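Local coordinates for PHOX (Pseudomonas fluorescens, PDB 4A9V), which catalyses the hydrolysis of phosphate monoesters as an alkaline phosphatase of beta-propeller fold with a complex iron-calcium cofactor, at residues A[339-345]-A[442-448]; A[325-329]-A[378-383]; A[278-284]-A[437-441]; A[297-301]-A[345-349]. One frame throughout, in Å; residues are numbered along the deposited sequence.

Three of the four contacts draw on strands 296-303, 322-329 and 340-347, consecutive members of one antiparallel sheet. Contact 1 is a true strand pairing, with a backbone ladder, aromatic rings over glycines on one face and polar side chains on the other. Contact 2 fastens the turn after helix 371-377 to strand 322-329 through arginine and threonine hydrogen bonds. Contact 4, fully buried, spans that middle strand with a lysine laid over W345, the residue it shares with contact 1. Contacts 1, 2 and 3 are partly buried; in contact 3 two turns meet through carboxylates and water. It touches contact 4 where K300 NZ bonds H439 O.

Contact 1 (A[339-345]-A[442-448]); sequences PKGQGQW and KTFAWDL
W446 lays its indole across the backbone of K340 and G341, with G341 CA 3.8 Å from the centroid of the five-membered ring. A chi1 of 67°, which sets CG between the backbone N and the carbonyl carbon, swings the ring over the neighbouring strand. Its N-H is hydrogen-bonded to D330 OD1, outside the pair, and at the ring's edge NE1 gives a weak bond to Q342 O (3.1 Å). F444 repeats the pattern at the next hydrogen-bonded pair (chi1 53°): G343 CA lies over its face, 3.9 Å from the centroid. Glycine suits both positions, because a beta carbon there would run into the ring. F444 then reaches W345, whose NE1 comes to 3.4 Å from F444 CD2 with the two rings inclined at 54°. At the far end, P339 CG packs on L448 CD1 at 3.7 Å, a small apolar patch suited to their buried setting. The opposite face is polar: a water accepts from Q342 NE2 (2.8 Å) and also bonds T443 OG1, while D447 turns away to R431 and H338. Beneath all this runs the backbone ladder, including both bonds of the G341-W446 pair and W345 N to K442 O at 2.8 Å. Aromatic rings folded over cross-strand glycines in hydrogen-bonded antiparallel pairs are the hallmark of the motif called aromatic rescue of glycine, here joining two strands of a propeller-family sheet.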
loop_
_atom_site.group_PDB
_atom_site.type_symbol
_atom_site.label_atom_id
_atom_site.label_comp_id
_atom_site.label_asym_id
_atom_site.label_seq_id
_atom_site.Cartn_x
_atom_site.Cartn_y
_atom_site.Cartn_z
ATOM N N PRO A 339 4.964 21.452 13.784
ATOM C CA PRO A 339 4.203 21.085 14.966
ATOM C C PRO A 339 4.674 19.764 15.560
ATOM O O PRO A 339 5.046 18.829 14.832
ATOM C CB PRO A 339 2.772 20.978 14.443
ATOM C CG PRO A 339 2.929 20.633 13.003
ATOM C CD PRO A 339 4.153 21.380 12.559
ATOM N N LYS A 340 4.738 19.748 16.899
ATOM C CA LYS A 340 5.196 18.607 17.721
ATOM C C LYS A 340 4.137 18.320 18.818
ATOM O O LYS A 340 3.653 19.265 19.449
ATOM C CB LYS A 340 6.538 18.952 18.412
ATOM C CG LYS A 340 7.720 19.264 17.492
ATOM C CD LYS A 340 8.925 19.812 18.266
ATOM C CE LYS A 340 10.107 20.156 17.361
ATOM N NZ LYS A 340 10.055 21.540 16.802
ATOM N N GLY A 341 3.949 17.051 19.200
ATOM C CA GLY A 341 3.120 16.724 20.350
ATOM C C GLY A 341 3.346 15.313 20.852
ATOM O O GLY A 341 4.402 14.718 20.622
ATOM N N GLN A 342 2.359 14.823 21.599
ATOM C CA GLN A 342 2.356 13.466 22.138
ATOM C C GLN A 342 1.132 12.724 21.622
ATOM O O GLN A 342 0.131 13.332 21.236
ATOM C CB GLN A 342 2.304 13.491 23.671
ATOM C CG GLN A 342 3.568 14.023 24.324
ATOM C CD GLN A 342 4.661 12.973 24.452
ATOM O OE1 GLN A 342 5.827 13.231 24.136
ATOM N NE2 GLN A 342 4.319 11.837 25.037
ATOM N N GLY A 343 1.203 11.398 21.649
ATOM C CA GLY A 343 0.060 10.567 21.329
ATOM C C GLY A 343 0.116 9.257 22.081
ATOM O O GLY A 343 1.017 9.023 22.895
ATOM N N GLN A 344 -0.874 8.414 21.823
ATOM C CA GLN A 344 -1.012 7.164 22.539
ATOM C C GLN A 344 -1.666 6.101 21.681
ATOM O O GLN A 344 -2.370 6.395 20.710
ATOM C CB GLN A 344 -1.834 7.358 23.811
ATOM C CG GLN A 344 -3.259 7.782 23.548
ATOM C CD GLN A 344 -4.018 8.104 24.811
ATOM O OE1 GLN A 344 -4.325 7.215 25.604
ATOM N NE2 GLN A 344 -4.384 9.368 24.974
ATOM N N TRP A 345 -1.433 4.857 22.085
ATOM C CA TRP A 345 -2.082 3.678 21.525
ATOM C C TRP A 345 -3.149 3.190 22.468
ATOM O O TRP A 345 -2.892 3.026 23.672
ATOM C CB TRP A 345 -1.037 2.579 21.329
ATOM C CG TRP A 345 -0.001 2.930 20.300
ATOM C CD1 TRP A 345 1.330 3.254 20.513
ATOM C CD2 TRP A 345 -0.238 3.158 18.882
ATOM N NE1 TRP A 345 1.935 3.619 19.341
ATOM C CE2 TRP A 345 1.036 3.578 18.321
ATOM C CE3 TRP A 345 -1.315 2.961 18.033
ATOM C CZ2 TRP A 345 1.180 3.868 16.973
ATOM C CZ3 TRP A 345 -1.157 3.253 16.680
ATOM C CH2 TRP A 345 0.068 3.679 16.162
ATOM N N LYS A 442 3.177 2.436 24.841
ATOM C CA LYS A 442 1.834 2.837 24.498
ATOM C C LYS A 442 1.696 4.345 24.332
ATOM O O LYS A 442 0.615 4.826 24.027
ATOM C CB LYS A 442 0.855 2.289 25.533
ATOM C CG LYS A 442 0.718 0.771 25.408
ATOM C CD LYS A 442 -0.118 0.123 26.495
ATOM C CE LYS A 442 0.188 -1.368 26.572
ATOM N NZ LYS A 442 -0.780 -2.116 27.417
ATOM N N THR A 443 2.807 5.071 24.437
ATOM C CA THR A 443 2.826 6.493 24.102
ATOM C C THR A 443 4.025 6.825 23.228
ATOM O O THR A 443 4.981 6.047 23.133
ATOM C CB THR A 443 2.850 7.396 25.357
ATOM O OG1 THR A 443 4.105 7.260 26.026
ATOM C CG2 THR A 443 1.728 7.022 26.320
ATOM N N PHE A 444 3.937 7.975 22.565
ATOM C CA PHE A 444 4.965 8.420 21.651
ATOM C C PHE A 444 4.947 9.941 21.537
ATOM O O PHE A 444 3.951 10.593 21.875
ATOM C CB PHE A 444 4.779 7.769 20.271
ATOM C CG PHE A 444 3.401 7.939 19.693
ATOM C CD1 PHE A 444 3.042 9.120 19.059
ATOM C CD2 PHE A 444 2.452 6.939 19.800
ATOM C CE1 PHE A 444 1.768 9.297 18.549
ATOM C CE2 PHE A 444 1.182 7.107 19.285
ATOM C CZ PHE A 444 0.859 8.264 18.610
ATOM N N ALA A 445 6.067 10.484 21.068
ATOM C CA ALA A 445 6.152 11.866 20.627
ATOM C C ALA A 445 5.979 11.904 19.111
ATOM O O ALA A 445 6.552 11.085 18.411
ATOM C CB ALA A 445 7.506 12.433 21.017
ATOM N N TRP A 446 5.227 12.872 18.603
ATOM C CA TRP A 446 5.041 13.010 17.161
ATOM C C TRP A 446 5.442 14.381 16.675
ATOM O O TRP A 446 5.446 15.359 17.435
ATOM C CB TRP A 446 3.600 12.672 16.756
ATOM C CG TRP A 446 2.562 13.638 17.272
ATOM C CD1 TRP A 446 1.801 13.516 18.419
ATOM C CD2 TRP A 446 2.152 14.902 16.668
ATOM N NE1 TRP A 446 0.969 14.600 18.568
ATOM C CE2 TRP A 446 1.147 15.472 17.556
ATOM C CE3 TRP A 446 2.541 15.612 15.549
ATOM C CZ2 TRP A 446 0.612 16.734 17.342
ATOM C CZ3 TRP A 446 1.976 16.865 15.328
ATOM C CH2 TRP A 446 1.056 17.423 16.220
ATOM N N ASP A 447 5.785 14.463 15.393
ATOM C CA ASP A 447 6.012 15.748 14.726
ATOM C C ASP A 447 5.655 15.607 13.254
ATOM O O ASP A 447 5.623 14.503 12.719
ATOM C CB ASP A 447 7.470 16.233 14.902
ATOM C CG ASP A 447 8.482 15.420 14.094
ATOM O OD1 ASP A 447 8.694 14.231 14.421
ATOM O OD2 ASP A 447 9.092 15.981 13.154
ATOM N N LEU A 448 5.358 16.724 12.600
ATOM C CA LEU A 448 5.196 16.694 11.142
ATOM C C LEU A 448 6.545 16.922 10.466
ATOM O O LEU A 448 7.076 18.034 10.422
ATOM C CB LEU A 448 4.159 17.689 10.649
ATOM C CG LEU A 448 2.707 17.353 11.018
ATOM C CD1 LEU A 448 1.742 18.324 10.350
ATOM C CD2 LEU A 448 2.329 15.916 10.680
HETATM O O HOH W 1 5.581 9.312 25.000
#

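Contact 2 (A[325-329]-A[378-383]); sequences YVARF and VGATRM
R328 leaves its strand beside T381: CB is 3.8 Å from T381 OG1, and CG closes to 3.3 Å from the same oxygen. CD passes alongside G379 O, and there the chain bends (chi3 -65°), which turns the guanidinium back toward the end of helix 371-377. NE donates to G379 O at 2.9 Å, approaching from above the carbonyl plane. At the tip NH2 donates to V378 O, also 2.9 Å away and close to the guanidinium plane. Two neighbouring carbonyls thus fix the rotation of the group, and its positive charge would be expected to sit well against the C-terminal end of the helix. G379 suits the spot twice over, since it has positive phi and a beta carbon would collide with NH2. T381 works both ways: its OG1 accepts from F329 N (2.8 Å, nearly straight at 164°), while its backbone N donates to A327 O in the carbonyl plane. A water donates to both A327 O and T381 O. Beyond the polar row, V326 CG2 meets the compact A380 CB at 3.5 Å. The flexible M383 puts SD 3.7 Å from F329 CD1, an oblique Met-aromatic contact that continues toward L430. These bonds fasten a Schellman motif, the C-terminal finish of a helix, to the C-terminal end of inner strand 322-329 in the propeller-family sheet.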
loop_
_atom_site.group_PDB
_atom_site.type_symbol
_atom_site.label_atom_id
_atom_site.label_comp_id
_atom_site.label_asym_id
_atom_site.label_seq_id
_atom_site.Cartn_x
_atom_site.Cartn_y
_atom_site.Cartn_z
ATOM N N TYR A 325 -4.133 -2.110 18.527
ATOM C CA TYR A 325 -4.298 -0.773 19.084
ATOM C C TYR A 325 -4.639 0.205 17.970
ATOM O O TYR A 325 -4.325 -0.025 16.806
ATOM C CB TYR A 325 -2.995 -0.311 19.737
ATOM C CG TYR A 325 -2.506 -1.189 20.865
ATOM C CD1 TYR A 325 -1.683 -2.284 20.621
ATOM C CD2 TYR A 325 -2.773 -0.857 22.183
ATOM C CE1 TYR A 325 -1.188 -3.052 21.658
ATOM C CE2 TYR A 325 -2.297 -1.626 23.226
ATOM C CZ TYR A 325 -1.520 -2.732 22.957
ATOM O OH TYR A 325 -1.059 -3.517 23.990
ATOM N N VAL A 326 -5.155 1.363 18.369
ATOM C CA VAL A 326 -5.402 2.466 17.453
ATOM C C VAL A 326 -4.884 3.761 18.087
ATOM O O VAL A 326 -4.820 3.874 19.311
ATOM C CB VAL A 326 -6.901 2.557 17.096
ATOM C CG1 VAL A 326 -7.732 3.008 18.292
ATOM C CG2 VAL A 326 -7.114 3.463 15.890
ATOM N N ALA A 327 -4.454 4.708 17.256
ATOM C CA ALA A 327 -3.780 5.909 17.734
ATOM C C ALA A 327 -4.735 7.045 18.075
ATOM O O ALA A 327 -5.679 7.335 17.327
ATOM C CB ALA A 327 -2.766 6.389 16.706
ATOM N N ARG A 328 -4.360 7.786 19.117
ATOM C CA ARG A 328 -4.869 9.129 19.364
ATOM C C ARG A 328 -3.678 10.083 19.417
ATOM O O ARG A 328 -2.616 9.726 19.919
ATOM C CB ARG A 328 -5.659 9.177 20.681
ATOM C CG ARG A 328 -6.414 10.481 20.894
ATOM C CD ARG A 328 -7.047 10.574 22.272
ATOM N NE ARG A 328 -8.094 9.582 22.466
ATOM C CZ ARG A 328 -8.652 9.319 23.642
ATOM N NH1 ARG A 328 -8.201 9.923 24.730
ATOM N NH2 ARG A 328 -9.600 8.402 23.746
ATOM N N PHE A 329 -3.817 11.245 18.792
ATOM C CA PHE A 329 -2.772 12.263 18.772
ATOM C C PHE A 329 -3.312 13.501 19.461
ATOM O O PHE A 329 -4.441 13.920 19.172
ATOM C CB PHE A 329 -2.413 12.635 17.333
ATOM C CG PHE A 329 -1.859 11.495 16.523
ATOM C CD1 PHE A 329 -2.712 10.641 15.841
ATOM C CD2 PHE A 329 -0.493 11.274 16.429
ATOM C CE1 PHE A 329 -2.226 9.562 15.128
ATOM C CE2 PHE A 329 -0.005 10.194 15.708
ATOM C CZ PHE A 329 -0.875 9.309 15.100
ATOM N N VAL A 378 -13.437 4.061 21.085
ATOM C CA VAL A 378 -12.363 4.386 22.023
ATOM C C VAL A 378 -11.728 5.751 21.765
ATOM O O VAL A 378 -10.828 6.156 22.486
ATOM C CB VAL A 378 -11.256 3.308 22.061
ATOM C CG1 VAL A 378 -11.858 1.931 22.262
ATOM C CG2 VAL A 378 -10.388 3.358 20.811
ATOM N N GLY A 379 -12.232 6.478 20.772
ATOM C CA GLY A 379 -11.808 7.859 20.540
ATOM C C GLY A 379 -10.474 7.993 19.822
ATOM O O GLY A 379 -9.696 8.905 20.105
ATOM N N ALA A 380 -10.264 7.166 18.804
ATOM C CA ALA A 380 -9.133 7.354 17.904
ATOM C C ALA A 380 -9.219 8.715 17.205
ATOM O O ALA A 380 -10.311 9.246 16.979
ATOM C CB ALA A 380 -9.104 6.224 16.888
ATOM N N THR A 381 -8.067 9.254 16.820
ATOM C CA THR A 381 -8.021 10.523 16.100
ATOM C C THR A 381 -8.213 10.309 14.602
ATOM O O THR A 381 -7.461 9.562 13.970
ATOM C CB THR A 381 -6.674 11.230 16.315
ATOM O OG1 THR A 381 -6.432 11.401 17.718
ATOM C CG2 THR A 381 -6.632 12.574 15.596
ATOM N N ARG A 382 -9.198 10.995 14.033
ATOM C CA ARG A 382 -9.449 10.933 12.596
ATOM C C ARG A 382 -8.329 11.615 11.819
ATOM O O ARG A 382 -7.935 12.732 12.151
ATOM C CB ARG A 382 -10.785 11.611 12.296
ATOM C CG ARG A 382 -11.966 10.937 12.984
ATOM C CD ARG A 382 -13.282 11.556 12.558
ATOM N NE ARG A 382 -13.629 11.151 11.202
ATOM C CZ ARG A 382 -14.762 11.482 10.598
ATOM N NH1 ARG A 382 -15.539 12.402 11.141
ATOM N NH2 ARG A 382 -15.087 10.949 9.424
ATOM N N MET A 383 -7.802 10.928 10.805
ATOM C CA MET A 383 -6.576 11.348 10.129
ATOM C C MET A 383 -6.808 11.685 8.654
ATOM O O MET A 383 -7.740 11.185 8.014
ATOM C CB MET A 383 -5.511 10.253 10.235
ATOM C CG MET A 383 -5.169 9.848 11.664
ATOM S SD MET A 383 -4.559 11.179 12.715
ATOM C CE MET A 383 -2.923 11.421 12.035
HETATM O O HOH W 2 -5.660 7.327 14.457
#

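Contact 3 (A[278-284]-A[437-441]); sequences AETDDGR and DDHAS. With LI (lithium ion), chain C.
D281 N donates to D438 OD1 at 2.9 Å, the one direct hydrogen bond between the turns. From the opposite face of the same carboxylate A440 N also donates to OD1, so one oxygen holds both turns. D438 CG lies opposite its backbone N (chi1 -174°), which brings the group between the two donors. An alanine here would remove that acceptor and would probably leave D281 N and A440 N without their mate, letting the turns slip apart. The D281 and D438 carboxylates stack with planes only 2° apart, CG to CG 3.3 Å, and their two negative charges would be expected to repel. The backbone donors and water presumably make this tolerable. One water accepts from H439 N and also lies near D281 OD1 and E279 O; another accepts from D282 N and donates to D438 OD2. Within the first turn D282 OD1 accepts from T280 OG1 and forms a salt bridge with R284 NE (3.1 Å). Apolar contacts fill the inner side. A278 CB stands over the centre of the H439 imidazole, 3.8 Å from its centroid, a CH-pi contact in which the small methyl suits the flat ring; Y288 OH bonds ND1. T280 CG2 meets A440 CB at 3.7 Å. A lithium ion is modelled at the E279 carboxylate, although its closeness to CD makes the placement doubtful; E279 OE2 is also hydrogen-bonded to H309 NE2. D438 forms an Asx turn within a type I turn, facing a hairpin whose type I turn ends in a G1 bulge at G283.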
loop_
_atom_site.group_PDB
_atom_site.type_symbol
_atom_site.label_atom_id
_atom_site.label_comp_id
_atom_site.label_asym_id
_atom_site.label_seq_id
_atom_site.Cartn_x
_atom_site.Cartn_y
_atom_site.Cartn_z
ATOM N N ALA A 278 8.172 -3.963 12.952
ATOM C CA ALA A 278 9.164 -3.590 13.941
ATOM C C ALA A 278 9.172 -4.682 15.008
ATOM O O ALA A 278 8.481 -5.693 14.878
ATOM C CB ALA A 278 8.822 -2.227 14.544
ATOM N N GLU A 279 9.934 -4.464 16.064
ATOM C CA GLU A 279 10.073 -5.461 17.108
ATOM C C GLU A 279 10.151 -4.729 18.436
ATOM O O GLU A 279 10.834 -3.714 18.549
ATOM C CB GLU A 279 11.346 -6.283 16.862
ATOM C CG GLU A 279 11.559 -7.474 17.792
ATOM C CD GLU A 279 12.743 -8.363 17.400
ATOM O OE1 GLU A 279 13.404 -8.121 16.370
ATOM O OE2 GLU A 279 12.963 -9.387 18.081
ATOM N N THR A 280 9.432 -5.227 19.441
ATOM C CA THR A 280 9.562 -4.683 20.794
ATOM C C THR A 280 10.942 -5.004 21.373
ATOM O O THR A 280 11.646 -5.891 20.887
ATOM C CB THR A 280 8.501 -5.259 21.744
ATOM O OG1 THR A 280 8.789 -6.636 21.974
ATOM C CG2 THR A 280 7.100 -5.096 21.192
ATOM N N ASP A 281 11.316 -4.307 22.436
ATOM C CA ASP A 281 12.584 -4.598 23.081
ATOM C C ASP A 281 12.631 -6.042 23.590
ATOM O O ASP A 281 13.687 -6.669 23.576
ATOM C CB ASP A 281 12.836 -3.634 24.233
ATOM C CG ASP A 281 13.251 -2.249 23.769
ATOM O OD1 ASP A 281 13.276 -1.970 22.548
ATOM O OD2 ASP A 281 13.597 -1.432 24.647
ATOM N N ASP A 282 11.488 -6.583 24.003
ATOM C CA ASP A 282 11.450 -7.966 24.451
ATOM C C ASP A 282 11.123 -8.976 23.353
ATOM O O ASP A 282 11.050 -10.172 23.619
ATOM C CB ASP A 282 10.541 -8.143 25.678
ATOM C CG ASP A 282 9.053 -8.011 25.369
ATOM O OD1 ASP A 282 8.668 -7.732 24.222
ATOM O OD2 ASP A 282 8.253 -8.134 26.324
ATOM N N GLY A 283 11.183 -8.538 22.100
ATOM C CA GLY A 283 11.313 -9.457 20.977
ATOM C C GLY A 283 10.021 -9.835 20.262
ATOM O O GLY A 283 10.026 -10.737 19.429
ATOM N N ARG A 284 8.917 -9.166 20.580
ATOM C CA ARG A 284 7.640 -9.441 19.936
ATOM C C ARG A 284 7.491 -8.644 18.655
ATOM O O ARG A 284 8.077 -7.581 18.506
ATOM C CB ARG A 284 6.503 -9.135 20.907
ATOM C CG ARG A 284 6.563 -10.023 22.140
ATOM C CD ARG A 284 5.506 -9.691 23.175
ATOM N NE ARG A 284 5.645 -8.355 23.731
ATOM C CZ ARG A 284 4.603 -7.551 23.920
ATOM N NH1 ARG A 284 3.396 -7.940 23.524
ATOM N NH2 ARG A 284 4.757 -6.360 24.467
ATOM N N ASP A 437 12.239 4.416 23.027
ATOM C CA ASP A 437 12.627 3.714 21.798
ATOM C C ASP A 437 12.259 2.228 21.837
ATOM O O ASP A 437 12.832 1.420 21.108
ATOM C CB ASP A 437 14.111 3.926 21.485
ATOM C CG ASP A 437 14.442 5.388 21.234
ATOM O OD1 ASP A 437 13.754 6.008 20.397
ATOM O OD2 ASP A 437 15.326 5.930 21.935
ATOM N N ASP A 438 11.223 1.902 22.608
ATOM C CA ASP A 438 10.672 0.549 22.662
ATOM C C ASP A 438 9.320 0.544 21.966
ATOM O O ASP A 438 8.406 1.261 22.372
ATOM C CB ASP A 438 10.502 0.118 24.123
ATOM C CG ASP A 438 10.082 -1.329 24.266
ATOM O OD1 ASP A 438 9.781 -1.989 23.241
ATOM O OD2 ASP A 438 10.018 -1.805 25.415
ATOM N N HIS A 439 9.205 -0.243 20.904
ATOM C CA HIS A 439 7.944 -0.337 20.178
ATOM C C HIS A 439 6.838 -0.994 20.961
ATOM O O HIS A 439 5.674 -0.923 20.559
ATOM C CB HIS A 439 8.139 -1.035 18.836
ATOM C CG HIS A 439 8.920 -0.217 17.847
ATOM N ND1 HIS A 439 8.373 0.817 17.162
ATOM C CD2 HIS A 439 10.257 -0.271 17.488
ATOM C CE1 HIS A 439 9.325 1.393 16.408
ATOM N NE2 HIS A 439 10.474 0.723 16.603
ATOM N N ALA A 440 7.144 -1.528 22.142
ATOM C CA ALA A 440 6.094 -1.974 23.054
ATOM C C ALA A 440 5.345 -0.820 23.721
ATOM O O ALA A 440 4.298 -1.043 24.323
ATOM C CB ALA A 440 6.661 -2.905 24.117
ATOM N N SER A 441 5.943 0.366 23.762
ATOM C CA SER A 441 5.354 1.469 24.509
ATOM C C SER A 441 3.989 1.865 23.963
ATOM O O SER A 441 3.730 1.787 22.761
ATOM C CB SER A 441 6.281 2.679 24.496
ATOM O OG SER A 441 7.478 2.364 25.173
HETATM LI LI LI C . 13.980 -7.641 18.125
HETATM O O HOH W 3 11.611 -1.740 20.261
HETATM O O HOH W 4 14.204 -5.622 19.682
HETATM O O HOH W 5 14.731 -0.106 21.528
HETATM O O HOH W 6 9.569 -4.622 25.334
HETATM O O HOH W 7 15.845 -9.252 18.585
#

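Contact 4 (A[297-301]-A[345-349]); sequences FIYKF and WIELT
K300 lies extended along one face of the W345 indole, opposite F444, in the tight part of the contact. CD sits squarely over the five-membered ring, 3.5 Å from its centroid, and K300 CB rests 3.6 Å from W345 CZ3. With chi1 at 175° and every later torsion near anti, the methylenes run straight across the ring. NZ emerges off-centre, 4.0 Å from the five-ring centroid, as a cation-pi contact. I298 O lies at the ring's edge, and I298 CG2 packs on W345 CH2 at 3.9 Å. Packing thins toward L348, where CD1 merely meets the edge of the Y299 ring at CE2 (3.8 Å). The other margin is hydrated: one water accepts from both K300 NZ (3.0 Å) and W345 NE1, while H439 O takes a further bond from NZ. No hydrogen bond joins the segments directly, since strand 322-329 lies between them. A leucine in place of W345 has neither flat face nor N-H, so K300 would probably lose its support and the water a donor, freeing the ammonium to turn. Chemically, a lysine can be buried here because its methylenes pack as apolar groups, while pi electrons, H439 O and water probably offset its charge.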
loop_
_atom_site.group_PDB
_atom_site.type_symbol
_atom_site.label_atom_id
_atom_site.label_comp_id
_atom_site.label_asym_id
_atom_site.label_seq_id
_atom_site.Cartn_x
_atom_site.Cartn_y
_atom_site.Cartn_z
ATOM N N PHE A 297 -8.184 5.937 10.626
ATOM C CA PHE A 297 -7.237 5.861 11.728
ATOM C C PHE A 297 -5.920 5.157 11.378
ATOM O O PHE A 297 -5.767 4.527 10.321
ATOM C CB PHE A 297 -7.880 5.159 12.922
ATOM C CG PHE A 297 -9.235 5.706 13.295
ATOM C CD1 PHE A 297 -9.417 7.066 13.483
ATOM C CD2 PHE A 297 -10.316 4.857 13.507
ATOM C CE1 PHE A 297 -10.635 7.564 13.904
ATOM C CE2 PHE A 297 -11.552 5.360 13.884
ATOM C CZ PHE A 297 -11.713 6.718 14.067
ATOM N N ILE A 298 -4.975 5.263 12.313
ATOM C CA ILE A 298 -3.709 4.532 12.295
ATOM C C ILE A 298 -3.717 3.499 13.422
ATOM O O ILE A 298 -4.094 3.801 14.554
ATOM C CB ILE A 298 -2.524 5.504 12.474
ATOM C CG1 ILE A 298 -2.452 6.467 11.285
ATOM C CG2 ILE A 298 -1.216 4.738 12.634
ATOM C CD1 ILE A 298 -1.545 7.658 11.504
ATOM N N TYR A 299 -3.286 2.286 13.088
ATOM C CA TYR A 299 -3.364 1.118 13.965
ATOM C C TYR A 299 -1.974 0.515 14.215
ATOM O O TYR A 299 -1.013 0.778 13.487
ATOM C CB TYR A 299 -4.277 0.043 13.359
ATOM C CG TYR A 299 -5.713 0.471 13.164
ATOM C CD1 TYR A 299 -6.090 1.244 12.068
ATOM C CD2 TYR A 299 -6.714 0.025 14.018
ATOM C CE1 TYR A 299 -7.412 1.606 11.868
ATOM C CE2 TYR A 299 -8.040 0.357 13.805
ATOM C CZ TYR A 299 -8.383 1.151 12.740
ATOM O OH TYR A 299 -9.711 1.460 12.561
ATOM N N LYS A 300 -1.894 -0.348 15.221
ATOM C CA LYS A 300 -0.653 -1.015 15.613
ATOM C C LYS A 300 -1.014 -2.372 16.208
ATOM O O LYS A 300 -1.770 -2.444 17.170
ATOM C CB LYS A 300 0.080 -0.166 16.651
ATOM C CG LYS A 300 1.327 -0.781 17.251
ATOM C CD LYS A 300 1.722 0.025 18.483
ATOM C CE LYS A 300 3.019 -0.438 19.122
ATOM N NZ LYS A 300 3.277 0.323 20.376
ATOM N N PHE A 301 -0.436 -3.432 15.665
ATOM C CA PHE A 301 -0.597 -4.766 16.225
ATOM C C PHE A 301 0.699 -5.173 16.907
ATOM O O PHE A 301 1.785 -4.961 16.367
ATOM C CB PHE A 301 -0.924 -5.766 15.116
ATOM C CG PHE A 301 -1.012 -7.191 15.595
ATOM C CD1 PHE A 301 -2.153 -7.662 16.224
ATOM C CD2 PHE A 301 0.062 -8.051 15.439
ATOM C CE1 PHE A 301 -2.210 -8.958 16.702
ATOM C CE2 PHE A 301 -0.013 -9.360 15.870
ATOM C CZ PHE A 301 -1.152 -9.817 16.503
ATOM N N TRP A 345 -1.433 4.857 22.085
ATOM C CA TRP A 345 -2.082 3.678 21.525
ATOM C C TRP A 345 -3.149 3.190 22.468
ATOM O O TRP A 345 -2.892 3.026 23.672
ATOM C CB TRP A 345 -1.037 2.579 21.329
ATOM C CG TRP A 345 -0.001 2.930 20.300
ATOM C CD1 TRP A 345 1.330 3.254 20.513
ATOM C CD2 TRP A 345 -0.238 3.158 18.882
ATOM N NE1 TRP A 345 1.935 3.619 19.341
ATOM C CE2 TRP A 345 1.036 3.578 18.321
ATOM C CE3 TRP A 345 -1.315 2.961 18.033
ATOM C CZ2 TRP A 345 1.180 3.868 16.973
ATOM C CZ3 TRP A 345 -1.157 3.253 16.680
ATOM C CH2 TRP A 345 0.068 3.679 16.162
ATOM N N ILE A 346 -4.327 2.895 21.927
ATOM C CA ILE A 346 -5.479 2.490 22.716
ATOM C C ILE A 346 -5.952 1.124 22.224
ATOM O O ILE A 346 -6.147 0.914 21.037
ATOM C CB ILE A 346 -6.630 3.510 22.583
ATOM C CG1 ILE A 346 -6.158 4.907 22.989
ATOM C CG2 ILE A 346 -7.823 3.071 23.417
ATOM C CD1 ILE A 346 -7.150 6.004 22.691
ATOM N N GLU A 347 -6.101 0.191 23.156
ATOM C CA GLU A 347 -6.379 -1.206 22.853
ATOM C C GLU A 347 -7.793 -1.420 22.301
ATOM O O GLU A 347 -8.774 -0.926 22.864
ATOM C CB GLU A 347 -6.214 -1.974 24.160
ATOM C CG GLU A 347 -6.272 -3.475 24.087
ATOM C CD GLU A 347 -6.051 -4.096 25.453
ATOM O OE1 GLU A 347 -5.388 -3.454 26.303
ATOM O OE2 GLU A 347 -6.256 -5.307 25.551
ATOM N N LEU A 348 -7.902 -2.246 21.263
ATOM C CA LEU A 348 -9.181 -2.686 20.736
ATOM C C LEU A 348 -9.418 -4.126 21.172
ATOM O O LEU A 348 -9.061 -5.086 20.479
ATOM C CB LEU A 348 -9.189 -2.568 19.213
ATOM C CG LEU A 348 -8.904 -1.160 18.684
ATOM C CD1 LEU A 348 -8.974 -1.151 17.166
ATOM C CD2 LEU A 348 -9.856 -0.134 19.275
ATOM N N THR A 349 -9.997 -4.251 22.359
ATOM C CA THR A 349 -10.160 -5.529 23.035
ATOM C C THR A 349 -11.563 -5.598 23.613
ATOM O O THR A 349 -11.964 -4.729 24.380
ATOM C CB THR A 349 -9.134 -5.672 24.171
ATOM O OG1 THR A 349 -7.820 -5.736 23.604
ATOM C CG2 THR A 349 -9.396 -6.927 25.005
HETATM O O HOH W 8 4.704 2.707 19.382
#